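Local coordinates for protein importin subunit beta-1 (PDB 5OWU) that carries cargo proteins into the nucleus by pairing with importin alpha, which recognises the classical nuclear localization signal, at residues A771-V776 with G816-F821; I806-A811 with A848-E853; G764-P769 with A810-D815. One frame throughout, in Å; residues are numbered along the deposited sequence.

Contact 1: A771-V776 with G816-F821; sequences ALFPYV and GSIKQF
F773 and V776 meet S817, I818 and F821 mainly through carbon atoms, with no hydrogen bond across the contact. The F773 side chain extends with CG anti to the backbone N (chi1 179°) and slides past I818 in the opposite direction. Its CE1 is the leading atom, 3.7 Å from S817 CB, while I818 CG2 lies at the ring edge, near the ring plane, 3.9 Å from F773 CE1. V776 crosses I818 at about a right angle and carries the inner part of the contact: V776 CG1 comes within 4.1 Å of I818 CG2 and 3.8 Å of F821 CE2. Both beta-branched residues suit this place, since each offers two arms to different neighbours. I818 CG1 stands between the backbone N and the carbonyl carbon, the crowded position, leaving CG2 beside the N and facing F773. Here the loop after helix 796-812 packs on the connection between helices 769-772 and 776-788, so residues at the start of HEAT repeat 18 meet the loop that leads into repeat 19 of the importin beta superhelix. The loop has a type I turn from G816 to K819; at G816's positive phi a CB would press on the preceding carbonyl O, so glycine fits. The S817 carbonyl O accepts from Q820 NE2 at 3.0 Å, with an N-H...O angle of 145°. S817 OG, also beside F773 CE1, has its hydrogen-bond partner in D815 OD2, outside the contact. F821 also lies against the ring of F780, with the two planes nearly parallel.

Contact 2: I806-A811 with A848-E853; sequences IGDIAA and ARWARE
G807 lets A851 approach until their CA atoms are 3.9 Å apart, and W850 reaches across beside this point. The pair belongs to the stacking of HEAT repeats: helix 796-812 from repeat 18 and helix 842-860 from repeat 19 run in the same general direction, with segment axes 8.1 Å apart at closest approach and crossing at 36°. Glycine suits the place because a CB at G807 would collide with W850 CD1. A851 is small enough to sit beside it, and its CB also touches I806 CB at 4.4 Å.

The indole supplies most of the remaining contact. W850 CG is anti to the backbone N (chi1 160°), and from there the ring extends to the G807 backbone, where NE1 comes 3.4 Å from G807 C, obliquely to the ring. The polar end of the tryptophan is met by D808, whose side chain crosses the indole at about a right angle: W850 NE1 donates to D808 OD1 at 3.0 Å, nearly in line with the C-O bond, but the N-H...O angle is bent, 140°, and the oxygen is tilted out of the ring plane. The six-membered part goes on to A811, where alanine leaves room for it and CZ2 rests 3.7 Å from the methyl CB.

Farther out, A810 and A811 both touch Q854, one turn beyond W850. I809 packs instead on V776 and I779 of helix 776-788. From the loop between helices 796-812 and 825-836, Y822 OH donates a hydrogen bond to I806 O.

Contact 3: G764-P769 with A810-D815; sequences GLHDKP and AAMFPD
M812 and F813 fill the tight side of this contact, packing on P769 and the turn that precedes it. P769 CB stands over the face of the F813 ring, 4.1 Å from its centroid and 27° off the normal, a CH-pi contact for which a flat ring and a rigid proline are well matched. F813 CZ also comes within 3.2 Å of P769 O. M812 bends at chi3 (58°), bringing its methyl to the backbone of the turn: M812 CE is 3.2 Å from L765 O, and M812 CE lies 4.2 Å from P769 CB. An unbranched, flexible methionine can follow this uneven surface. L765 O is also the acceptor for K768 N at 2.9 Å, the bond that closes the type I turn L765-K768.

An alanine in place of F813 would probably open a gap beside P769 CB, which would lose the ring face it rests on, and take away packing from I818.

Toward solvent the fit is looser. The exposed H766 brings its CD2 no closer than 4.5 Å to M812 CG, and since its ring was modelled in two conformers the placing is uncertain. The nearer touch there is backbone, H766 O at 3.8 Å from M812 CG.

K768 occupies the N-cap position, and P769, which lacks an N-H to donate, suits the first turn of helix 769-772. F813 O accepts from Q858 NE2 of helix 842-860. The linker from HEAT repeat 17 to repeat 18 thus packs on the end of repeat 18's helix 796-812, as inter-repeat turns do in an alpha-solenoid.

The three contacts form one continuous patch near the C-terminal end of the solenoid, with no ligand bound among them. Contacts 1 and 3 are closest, their centres 9 Å apart, and F813 joins them: F813 CD1 is 3.5 Å from I818 CD1, and F813 CE2 is 3.7 Å from F773 CD1. L772 CD2 adds a touch to M812 CE at 3.7 Å. Contact 2 lies 14 Å from contact 1, centre to centre, and is bridged to it by I809, whose CG2 is 3.6 Å from I818 CD1. Contacts 2 and 3, centres 12 Å apart, overlap at A810 and A811: G807, D808 and A811 face helix 842-860, while M812 and F813 pack on the 764-769 turn.

Contact 1: A771-V776 with G816-F821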
ATOM      1  N   ALA A 771      13.992   5.053  38.324  1.00 28.63           N
ATOM      2  CA  ALA A 771      13.516   3.879  37.609  1.00 29.26           C
ATOM      3  C   ALA A 771      13.777   3.994  36.114  1.00 28.04           C
ATOM      4  O   ALA A 771      14.041   2.986  35.448  1.00 30.78           O
ATOM      5  CB  ALA A 771      12.025   3.673  37.878  1.00 34.06           C
ATOM      6  N   LEU A 772      13.705   5.212  35.566  1.00 29.79           N
ATOM      7  CA  LEU A 772      13.885   5.393  34.130  1.00 30.97           C
ATOM      8  C   LEU A 772      15.355   5.487  33.737  1.00 34.68           C
ATOM      9  O   LEU A 772      15.711   5.161  32.597  1.00 30.56           O
ATOM     10  CB  LEU A 772      13.147   6.656  33.666  1.00 35.94           C
ATOM     11  CG  LEU A 772      13.133   6.917  32.160  1.00 38.35           C
ATOM     12  CD1 LEU A 772      12.174   5.971  31.469  1.00 37.59           C
ATOM     13  CD2 LEU A 772      12.777   8.366  31.849  1.00 38.17           C
ATOM     14  N   PHE A 773      16.215   5.897  34.670  1.00 36.86           N
ATOM     15  CA  PHE A 773      17.593   6.270  34.349  1.00 35.26           C
ATOM     16  C   PHE A 773      18.327   5.271  33.461  1.00 28.06           C
ATOM     17  O   PHE A 773      18.939   5.701  32.469  1.00 34.71           O
ATOM     18  CB  PHE A 773      18.366   6.499  35.655  1.00 37.73           C
ATOM     19  CG  PHE A 773      19.811   6.861  35.449  1.00 40.32           C
ATOM     20  CD1 PHE A 773      20.158   8.055  34.838  1.00 38.41           C
ATOM     21  CD2 PHE A 773      20.820   6.011  35.870  1.00 42.74           C
ATOM     22  CE1 PHE A 773      21.484   8.394  34.646  1.00 38.71           C
ATOM     23  CE2 PHE A 773      22.154   6.347  35.677  1.00 40.60           C
ATOM     24  CZ  PHE A 773      22.480   7.538  35.065  1.00 37.09           C
ATOM     25  N   PRO A 774      18.325   3.963  33.738  1.00 35.72           N
ATOM     26  CA  PRO A 774      19.141   3.046  32.926  1.00 33.91           C
ATOM     27  C   PRO A 774      18.620   2.807  31.517  1.00 28.72           C
ATOM     28  O   PRO A 774      19.240   2.036  30.774  1.00 34.31           O
ATOM     29  CB  PRO A 774      19.122   1.745  33.748  1.00 37.97           C
ATOM     30  CG  PRO A 774      17.882   1.830  34.564  1.00 35.44           C
ATOM     31  CD  PRO A 774      17.719   3.276  34.898  1.00 35.04           C
ATOM     32  N   TYR A 775      17.513   3.435  31.119  1.00 34.88           N
ATOM     33  CA  TYR A 775      16.937   3.241  29.796  1.00 35.93           C
ATOM     34  C   TYR A 775      17.010   4.487  28.927  1.00 28.18           C
ATOM     35  O   TYR A 775      16.563   4.449  27.772  1.00 36.85           O
ATOM     36  CB  TYR A 775      15.476   2.791  29.930  1.00 31.62           C
ATOM     37  CG  TYR A 775      15.322   1.602  30.837  1.00 29.23           C
ATOM     38  CD1 TYR A 775      15.767   0.352  30.442  1.00 32.17           C
ATOM     39  CD2 TYR A 775      14.747   1.730  32.095  1.00 33.19           C
ATOM     40  CE1 TYR A 775      15.639  -0.737  31.260  1.00 32.76           C
ATOM     41  CE2 TYR A 775      14.620   0.639  32.930  1.00 30.91           C
ATOM     42  CZ  TYR A 775      15.066  -0.590  32.507  1.00 31.78           C
ATOM     43  OH  TYR A 775      14.947  -1.684  33.327  1.00 36.87           O
ATOM     44  N   VAL A 776      17.563   5.586  29.444  1.00 35.52           N
ATOM     45  CA  VAL A 776      17.557   6.846  28.704  1.00 33.63           C
ATOM     46  C   VAL A 776      18.285   6.691  27.375  1.00 37.34           C
ATOM     47  O   VAL A 776      17.783   7.102  26.321  1.00 40.47           O
ATOM     48  CB  VAL A 776      18.167   7.970  29.560  1.00 31.43           C
ATOM     49  CG1 VAL A 776      18.361   9.240  28.747  1.00 28.56           C
ATOM     50  CG2 VAL A 776      17.273   8.258  30.750  1.00 29.94           C
ATOM     51  N   GLY A 816      22.103  16.572  35.773  1.00 54.24           N
ATOM     52  CA  GLY A 816      23.133  16.496  34.756  1.00 47.91           C
ATOM     53  C   GLY A 816      23.593  15.092  34.436  1.00 50.41           C
ATOM     54  O   GLY A 816      24.546  14.930  33.669  1.00 46.89           O
ATOM     55  N   SER A 817      22.934  14.069  34.991  1.00 41.55           N
ATOM     56  CA  SER A 817      23.347  12.682  34.790  1.00 45.13           C
ATOM     57  C   SER A 817      23.126  12.194  33.361  1.00 39.04           C
ATOM     58  O   SER A 817      23.682  11.155  32.985  1.00 44.81           O
ATOM     59  CB  SER A 817      22.596  11.759  35.759  1.00 47.12           C
ATOM     60  OG  SER A 817      21.211  12.053  35.800  1.00 45.75           O
ATOM     61  N   ILE A 818      22.308  12.886  32.569  1.00 43.92           N
ATOM     62  CA  ILE A 818      22.064  12.489  31.190  1.00 44.62           C
ATOM     63  C   ILE A 818      22.433  13.602  30.207  1.00 43.65           C
ATOM     64  O   ILE A 818      22.054  13.553  29.037  1.00 36.87           O
ATOM     65  CB  ILE A 818      20.604  12.033  31.002  1.00 38.50           C
ATOM     66  CG1 ILE A 818      19.627  13.193  31.233  1.00 39.94           C
ATOM     67  CG2 ILE A 818      20.293  10.882  31.951  1.00 37.87           C
ATOM     68  CD1 ILE A 818      18.200  12.877  30.804  1.00 40.19           C
ATOM     69  N   LYS A 819      23.188  14.602  30.658  1.00 45.41           N
ATOM     70  CA  LYS A 819      23.509  15.727  29.783  1.00 47.89           C
ATOM     71  C   LYS A 819      24.355  15.304  28.587  1.00 43.67           C
ATOM     72  O   LYS A 819      24.348  15.992  27.567  1.00 39.23           O
ATOM     73  CB  LYS A 819      24.225  16.822  30.574  1.00 56.58           C
ATOM     74  CG  LYS A 819      25.609  16.444  31.076  1.00 59.45           C
ATOM     75  CD  LYS A 819      26.225  17.594  31.861  1.00 67.93           C
ATOM     76  CE  LYS A 819      27.604  17.247  32.390  1.00 69.42           C
ATOM     77  NZ  LYS A 819      28.195  18.375  33.159  1.00 79.65           N
ATOM     78  N   GLN A 820      25.061  14.175  28.682  1.00 48.05           N
ATOM     79  CA  GLN A 820      25.881  13.686  27.578  1.00 42.65           C
ATOM     80  C   GLN A 820      25.073  13.437  26.303  1.00 50.46           C
ATOM     81  O   GLN A 820      25.658  13.354  25.217  1.00 43.84           O
ATOM     82  CB  GLN A 820      26.596  12.394  27.977  1.00 46.03           C
ATOM     83  CG  GLN A 820      25.669  11.250  28.380  1.00 45.86           C
ATOM     84  CD  GLN A 820      25.323  11.243  29.860  1.00 43.80           C
ATOM     85  OE1 GLN A 820      25.537  12.227  30.566  1.00 46.24           O
ATOM     86  NE2 GLN A 820      24.776  10.129  30.333  1.00 44.69           N
ATOM     87  N   PHE A 821      23.752  13.272  26.405  1.00 39.79           N
ATOM     88  CA  PHE A 821      22.930  13.070  25.216  1.00 42.97           C
ATOM     89  C   PHE A 821      22.525  14.377  24.544  1.00 44.04           C
ATOM     90  O   PHE A 821      22.143  14.360  23.368  1.00 41.29           O
ATOM     91  CB  PHE A 821      21.662  12.294  25.566  1.00 45.18           C
ATOM     92  CG  PHE A 821      21.930  10.950  26.164  1.00 38.63           C
ATOM     93  CD1 PHE A 821      22.281   9.880  25.360  1.00 42.59           C
ATOM     94  CD2 PHE A 821      21.844  10.763  27.534  1.00 44.88           C
ATOM     95  CE1 PHE A 821      22.545   8.637  25.917  1.00 44.47           C
ATOM     96  CE2 PHE A 821      22.104   9.523  28.098  1.00 41.86           C
ATOM     97  CZ  PHE A 821      22.454   8.462  27.291  1.00 33.40           C
TER

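Contact 2: I806-A811 with A848-E853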
ATOM      1  N   ILE A 806      12.254  14.176  24.181  1.00 36.06           N
ATOM      2  CA  ILE A 806      13.531  14.845  24.446  1.00 36.24           C
ATOM      3  C   ILE A 806      13.365  15.831  25.597  1.00 36.77           C
ATOM      4  O   ILE A 806      14.146  15.840  26.568  1.00 41.91           O
ATOM      5  CB  ILE A 806      14.053  15.534  23.171  1.00 48.21           C
ATOM      6  CG1 ILE A 806      14.287  14.497  22.066  1.00 39.69           C
ATOM      7  CG2 ILE A 806      15.351  16.285  23.466  1.00 50.26           C
ATOM      8  CD1 ILE A 806      14.716  15.094  20.719  1.00 44.65           C
ATOM      9  N   GLY A 807      12.302  16.636  25.534  1.00 37.13           N
ATOM     10  CA  GLY A 807      12.095  17.653  26.556  1.00 45.87           C
ATOM     11  C   GLY A 807      11.759  17.079  27.924  1.00 46.11           C
ATOM     12  O   GLY A 807      12.369  17.452  28.931  1.00 39.22           O
ATOM     13  N   ASP A 808      10.772  16.179  27.982  1.00 39.40           N
ATOM     14  CA  ASP A 808      10.313  15.649  29.266  1.00 38.16           C
ATOM     15  C   ASP A 808      11.414  14.860  29.964  1.00 38.08           C
ATOM     16  O   ASP A 808      11.645  15.022  31.171  1.00 38.22           O
ATOM     17  CB  ASP A 808       9.084  14.763  29.063  1.00 35.40           C
ATOM     18  CG  ASP A 808       7.916  15.504  28.427  1.00 45.63           C
ATOM     19  OD1 ASP A 808       7.933  16.754  28.403  1.00 43.86           O
ATOM     20  OD2 ASP A 808       6.972  14.828  27.961  1.00 44.05           O
ATOM     21  N   ILE A 809      12.102  13.989  29.224  1.00 40.15           N
ATOM     22  CA  ILE A 809      13.206  13.259  29.833  1.00 42.48           C
ATOM     23  C   ILE A 809      14.242  14.239  30.358  1.00 47.97           C
ATOM     24  O   ILE A 809      14.728  14.099  31.490  1.00 40.39           O
ATOM     25  CB  ILE A 809      13.811  12.255  28.835  1.00 38.06           C
ATOM     26  CG1 ILE A 809      12.788  11.154  28.534  1.00 36.02           C
ATOM     27  CG2 ILE A 809      15.098  11.647  29.399  1.00 41.35           C
ATOM     28  CD1 ILE A 809      13.191  10.197  27.428  1.00 28.42           C
ATOM     29  N   ALA A 810      14.569  15.274  29.569  1.00 45.09           N
ATOM     30  CA  ALA A 810      15.488  16.293  30.070  1.00 46.76           C
ATOM     31  C   ALA A 810      14.996  16.877  31.392  1.00 48.50           C
ATOM     32  O   ALA A 810      15.775  17.044  32.335  1.00 45.24           O
ATOM     33  CB  ALA A 810      15.661  17.408  29.043  1.00 49.61           C
ATOM     34  N   ALA A 811      13.703  17.195  31.480  1.00 45.49           N
ATOM     35  CA  ALA A 811      13.173  17.820  32.686  1.00 43.04           C
ATOM     36  C   ALA A 811      13.229  16.879  33.880  1.00 53.00           C
ATOM     37  O   ALA A 811      13.280  17.333  35.027  1.00 44.85           O
ATOM     38  CB  ALA A 811      11.733  18.268  32.453  1.00 48.01           C
ATOM     39  N   ALA A 848       8.594  21.473  20.334  1.00 49.86           N
ATOM     40  CA  ALA A 848       9.999  21.605  19.953  1.00 52.06           C
ATOM     41  C   ALA A 848      10.666  22.751  20.702  1.00 53.41           C
ATOM     42  O   ALA A 848      11.847  22.667  21.054  1.00 44.49           O
ATOM     43  CB  ALA A 848      10.123  21.812  18.444  1.00 55.56           C
ATOM     44  N   ARG A 849       9.928  23.835  20.949  1.00 66.56           N
ATOM     45  CA  ARG A 849      10.467  24.928  21.752  1.00 65.95           C
ATOM     46  C   ARG A 849      10.777  24.452  23.166  1.00 60.99           C
ATOM     47  O   ARG A 849      11.875  24.691  23.684  1.00 50.32           O
ATOM     48  CB  ARG A 849       9.480  26.098  21.771  1.00 74.66           C
ATOM     49  CG  ARG A 849       9.802  27.223  22.758  1.00 84.92           C
ATOM     50  CD  ARG A 849      11.070  27.980  22.389  1.00 97.46           C
ATOM     51  NE  ARG A 849      11.062  29.334  22.942  1.00111.30           N
ATOM     52  CZ  ARG A 849      11.990  30.256  22.700  1.00114.79           C
ATOM     53  NH1 ARG A 849      13.020  29.983  21.908  1.00113.23           N
ATOM     54  NH2 ARG A 849      11.887  31.460  23.249  1.00112.12           N
ATOM     55  N   TRP A 850       9.818  23.774  23.805  1.00 48.92           N
ATOM     56  CA  TRP A 850      10.066  23.194  25.124  1.00 49.97           C
ATOM     57  C   TRP A 850      11.321  22.324  25.109  1.00 45.78           C
ATOM     58  O   TRP A 850      12.198  22.445  25.980  1.00 53.27           O
ATOM     59  CB  TRP A 850       8.829  22.402  25.561  1.00 49.91           C
ATOM     60  CG  TRP A 850       9.043  21.364  26.635  1.00 54.53           C
ATOM     61  CD1 TRP A 850       8.988  20.006  26.480  1.00 44.24           C
ATOM     62  CD2 TRP A 850       9.319  21.597  28.023  1.00 52.95           C
ATOM     63  NE1 TRP A 850       9.223  19.380  27.682  1.00 47.32           N
ATOM     64  CE2 TRP A 850       9.429  20.332  28.645  1.00 57.23           C
ATOM     65  CE3 TRP A 850       9.489  22.747  28.801  1.00 59.25           C
ATOM     66  CZ2 TRP A 850       9.703  20.189  30.006  1.00 48.29           C
ATOM     67  CZ3 TRP A 850       9.760  22.601  30.152  1.00 49.79           C
ATOM     68  CH2 TRP A 850       9.866  21.332  30.739  1.00 55.80           C
ATOM     69  N   ALA A 851      11.443  21.464  24.095  1.00 46.78           N
ATOM     70  CA  ALA A 851      12.605  20.586  23.988  1.00 52.15           C
ATOM     71  C   ALA A 851      13.896  21.380  23.839  1.00 48.13           C
ATOM     72  O   ALA A 851      14.939  20.984  24.370  1.00 45.42           O
ATOM     73  CB  ALA A 851      12.434  19.639  22.803  1.00 45.91           C
ATOM     74  N   ARG A 852      13.852  22.490  23.099  1.00 52.39           N
ATOM     75  CA  ARG A 852      15.044  23.314  22.910  1.00 49.92           C
ATOM     76  C   ARG A 852      15.464  23.968  24.219  1.00 43.97           C
ATOM     77  O   ARG A 852      16.647  23.957  24.584  1.00 45.47           O
ATOM     78  CB  ARG A 852      14.775  24.372  21.835  1.00 54.95           C
ATOM     79  CG  ARG A 852      15.967  25.251  21.494  1.00 55.21           C
ATOM     80  CD  ARG A 852      17.165  24.418  21.088  1.00 61.46           C
ATOM     81  NE  ARG A 852      18.201  25.217  20.445  1.00 78.30           N
ATOM     82  CZ  ARG A 852      19.403  24.752  20.120  1.00 82.15           C
ATOM     83  NH1 ARG A 852      19.725  23.493  20.385  1.00 72.08           N
ATOM     84  NH2 ARG A 852      20.286  25.547  19.532  1.00 83.02           N
ATOM     85  N   GLU A 853      14.499  24.540  24.944  1.00 54.08           N
ATOM     86  CA  GLU A 853      14.788  25.084  26.266  1.00 58.38           C
ATOM     87  C   GLU A 853      15.474  24.042  27.141  1.00 51.95           C
ATOM     88  O   GLU A 853      16.548  24.291  27.706  1.00 46.73           O
ATOM     89  CB  GLU A 853      13.496  25.566  26.926  1.00 61.43           C
ATOM     90  CG  GLU A 853      12.768  26.656  26.156  1.00 76.87           C
ATOM     91  CD  GLU A 853      11.366  26.898  26.682  1.00 87.24           C
ATOM     92  OE1 GLU A 853      11.084  26.503  27.833  1.00 90.26           O
ATOM     93  OE2 GLU A 853      10.545  27.476  25.939  1.00 90.51           O
TER

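Contact 3: G764-P769 with A810-D815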
ATOM      1  N   GLY A 764       4.233   8.084  32.991  1.00 33.08           N
ATOM      2  CA  GLY A 764       3.901   7.390  34.224  1.00 28.00           C
ATOM      3  C   GLY A 764       4.981   7.496  35.280  1.00 31.21           C
ATOM      4  O   GLY A 764       4.679   7.599  36.471  1.00 30.30           O
ATOM      5  N   LEU A 765       6.246   7.492  34.866  1.00 35.95           N
ATOM      6  CA  LEU A 765       7.368   7.547  35.789  1.00 31.39           C
ATOM      7  C   LEU A 765       7.949   8.947  35.912  1.00 37.35           C
ATOM      8  O   LEU A 765       9.123   9.094  36.269  1.00 31.83           O
ATOM      9  CB  LEU A 765       8.447   6.562  35.349  1.00 28.88           C
ATOM     10  CG  LEU A 765       7.966   5.123  35.167  1.00 31.83           C
ATOM     11  CD1 LEU A 765       9.130   4.237  34.743  1.00 40.47           C
ATOM     12  CD2 LEU A 765       7.315   4.599  36.444  1.00 31.68           C
ATOM     13  N   HIS A 766       7.134   9.971  35.639  1.00 28.86           N
ATOM     14  CA  HIS A 766       7.593  11.353  35.712  0.56 38.19           C
ATOM     15  C   HIS A 766       8.262  11.660  37.046  1.00 41.77           C
ATOM     16  O   HIS A 766       9.207  12.453  37.100  1.00 37.39           O
ATOM     17  CB  HIS A 766       6.402  12.287  35.474  0.56 42.11           C
ATOM     18  CG  HIS A 766       6.708  13.739  35.672  0.56 48.01           C
ATOM     19  ND1 HIS A 766       6.509  14.384  36.873  0.56 50.41           N
ATOM     20  CD2 HIS A 766       7.176  14.676  34.813  0.56 46.32           C
ATOM     21  CE1 HIS A 766       6.854  15.654  36.751  0.56 50.30           C
ATOM     22  NE2 HIS A 766       7.259  15.858  35.510  0.56 49.43           N
ATOM     23  N   ASP A 767       7.789  11.046  38.127  1.00 38.24           N
ATOM     24  CA  ASP A 767       8.312  11.288  39.467  1.00 47.66           C
ATOM     25  C   ASP A 767       9.330  10.247  39.913  1.00 47.16           C
ATOM     26  O   ASP A 767       9.811  10.322  41.047  1.00 42.78           O
ATOM     27  CB  ASP A 767       7.166  11.325  40.487  1.00 51.11           C
ATOM     28  CG  ASP A 767       6.337  12.588  40.396  1.00 65.06           C
ATOM     29  OD1 ASP A 767       6.815  13.584  39.807  1.00 67.53           O
ATOM     30  OD2 ASP A 767       5.209  12.587  40.935  1.00 60.13           O
ATOM     31  N   LYS A 768       9.667   9.280  39.064  1.00 42.12           N
ATOM     32  CA  LYS A 768      10.548   8.178  39.437  1.00 33.58           C
ATOM     33  C   LYS A 768      11.741   8.120  38.490  1.00 34.59           C
ATOM     34  O   LYS A 768      11.969   7.111  37.811  1.00 36.42           O
ATOM     35  CB  LYS A 768       9.777   6.860  39.444  1.00 33.14           C
ATOM     36  CG  LYS A 768       8.656   6.842  40.465  1.00 35.32           C
ATOM     37  CD  LYS A 768       9.188   6.606  41.867  1.00 44.33           C
ATOM     38  CE  LYS A 768       8.490   7.473  42.910  1.00 52.24           C
ATOM     39  NZ  LYS A 768       7.024   7.564  42.707  1.00 59.99           N
ATOM     40  N   PRO A 769      12.538   9.188  38.435  1.00 36.06           N
ATOM     41  CA  PRO A 769      13.678   9.199  37.503  1.00 40.09           C
ATOM     42  C   PRO A 769      14.669   8.079  37.744  1.00 38.77           C
ATOM     43  O   PRO A 769      15.326   7.640  36.795  1.00 34.51           O
ATOM     44  CB  PRO A 769      14.313  10.576  37.747  1.00 47.00           C
ATOM     45  CG  PRO A 769      13.876  10.962  39.115  1.00 47.36           C
ATOM     46  CD  PRO A 769      12.495  10.399  39.270  1.00 38.63           C
ATOM     47  N   ALA A 810      14.569  15.274  29.569  1.00 45.09           N
ATOM     48  CA  ALA A 810      15.488  16.293  30.070  1.00 46.76           C
ATOM     49  C   ALA A 810      14.996  16.877  31.392  1.00 48.50           C
ATOM     50  O   ALA A 810      15.775  17.044  32.335  1.00 45.24           O
ATOM     51  CB  ALA A 810      15.661  17.408  29.043  1.00 49.61           C
ATOM     52  N   ALA A 811      13.703  17.195  31.480  1.00 45.49           N
ATOM     53  CA  ALA A 811      13.173  17.820  32.686  1.00 43.04           C
ATOM     54  C   ALA A 811      13.229  16.879  33.880  1.00 53.00           C
ATOM     55  O   ALA A 811      13.280  17.333  35.027  1.00 44.85           O
ATOM     56  CB  ALA A 811      11.733  18.268  32.453  1.00 48.01           C
ATOM     57  N   MET A 812      13.190  15.568  33.640  1.00 47.75           N
ATOM     58  CA  MET A 812      13.189  14.624  34.750  1.00 45.71           C
ATOM     59  C   MET A 812      14.545  14.526  35.436  1.00 52.83           C
ATOM     60  O   MET A 812      14.614  14.105  36.596  1.00 45.60           O
ATOM     61  CB  MET A 812      12.769  13.244  34.262  1.00 34.53           C
ATOM     62  CG  MET A 812      11.296  13.128  33.951  1.00 38.73           C
ATOM     63  SD  MET A 812      10.890  11.519  33.293  1.00 40.04           S
ATOM     64  CE  MET A 812      11.442  10.459  34.626  1.00 38.40           C
ATOM     65  N   PHE A 813      15.635  14.861  34.746  1.00 40.31           N
ATOM     66  CA  PHE A 813      16.967  14.731  35.335  1.00 42.12           C
ATOM     67  C   PHE A 813      17.665  16.086  35.378  1.00 60.65           C
ATOM     68  O   PHE A 813      18.430  16.426  34.459  1.00 53.20           O
ATOM     69  CB  PHE A 813      17.811  13.729  34.545  1.00 40.55           C
ATOM     70  CG  PHE A 813      17.256  12.321  34.539  1.00 43.59           C
ATOM     71  CD1 PHE A 813      16.343  11.925  33.576  1.00 35.26           C
ATOM     72  CD2 PHE A 813      17.668  11.390  35.487  1.00 45.34           C
ATOM     73  CE1 PHE A 813      15.842  10.635  33.560  1.00 41.26           C
ATOM     74  CE2 PHE A 813      17.170  10.093  35.476  1.00 35.32           C
ATOM     75  CZ  PHE A 813      16.258   9.717  34.514  1.00 35.13           C
ATOM     76  N   PRO A 814      17.454  16.897  36.418  1.00 63.16           N
ATOM     77  CA  PRO A 814      18.224  18.141  36.547  1.00 64.71           C
ATOM     78  C   PRO A 814      19.614  17.949  37.133  1.00 69.86           C
ATOM     79  O   PRO A 814      20.359  18.927  37.232  1.00 78.62           O
ATOM     80  CB  PRO A 814      17.344  18.984  37.476  1.00 70.70           C
ATOM     81  CG  PRO A 814      16.695  17.982  38.361  1.00 66.16           C
ATOM     82  CD  PRO A 814      16.462  16.752  37.505  1.00 63.76           C
ATOM     83  N   ASP A 815      19.984  16.727  37.519  1.00 69.65           N
ATOM     84  CA  ASP A 815      21.298  16.473  38.095  1.00 72.93           C
ATOM     85  C   ASP A 815      22.416  16.472  37.062  1.00 68.88           C
ATOM     86  O   ASP A 815      23.582  16.368  37.449  1.00 69.25           O
ATOM     87  CB  ASP A 815      21.297  15.127  38.835  1.00 77.27           C
ATOM     88  CG  ASP A 815      20.845  13.973  37.958  1.00 73.04           C
ATOM     89  OD1 ASP A 815      20.071  14.207  37.006  1.00 62.88           O
ATOM     90  OD2 ASP A 815      21.267  12.827  38.225  1.00 72.20           O
TER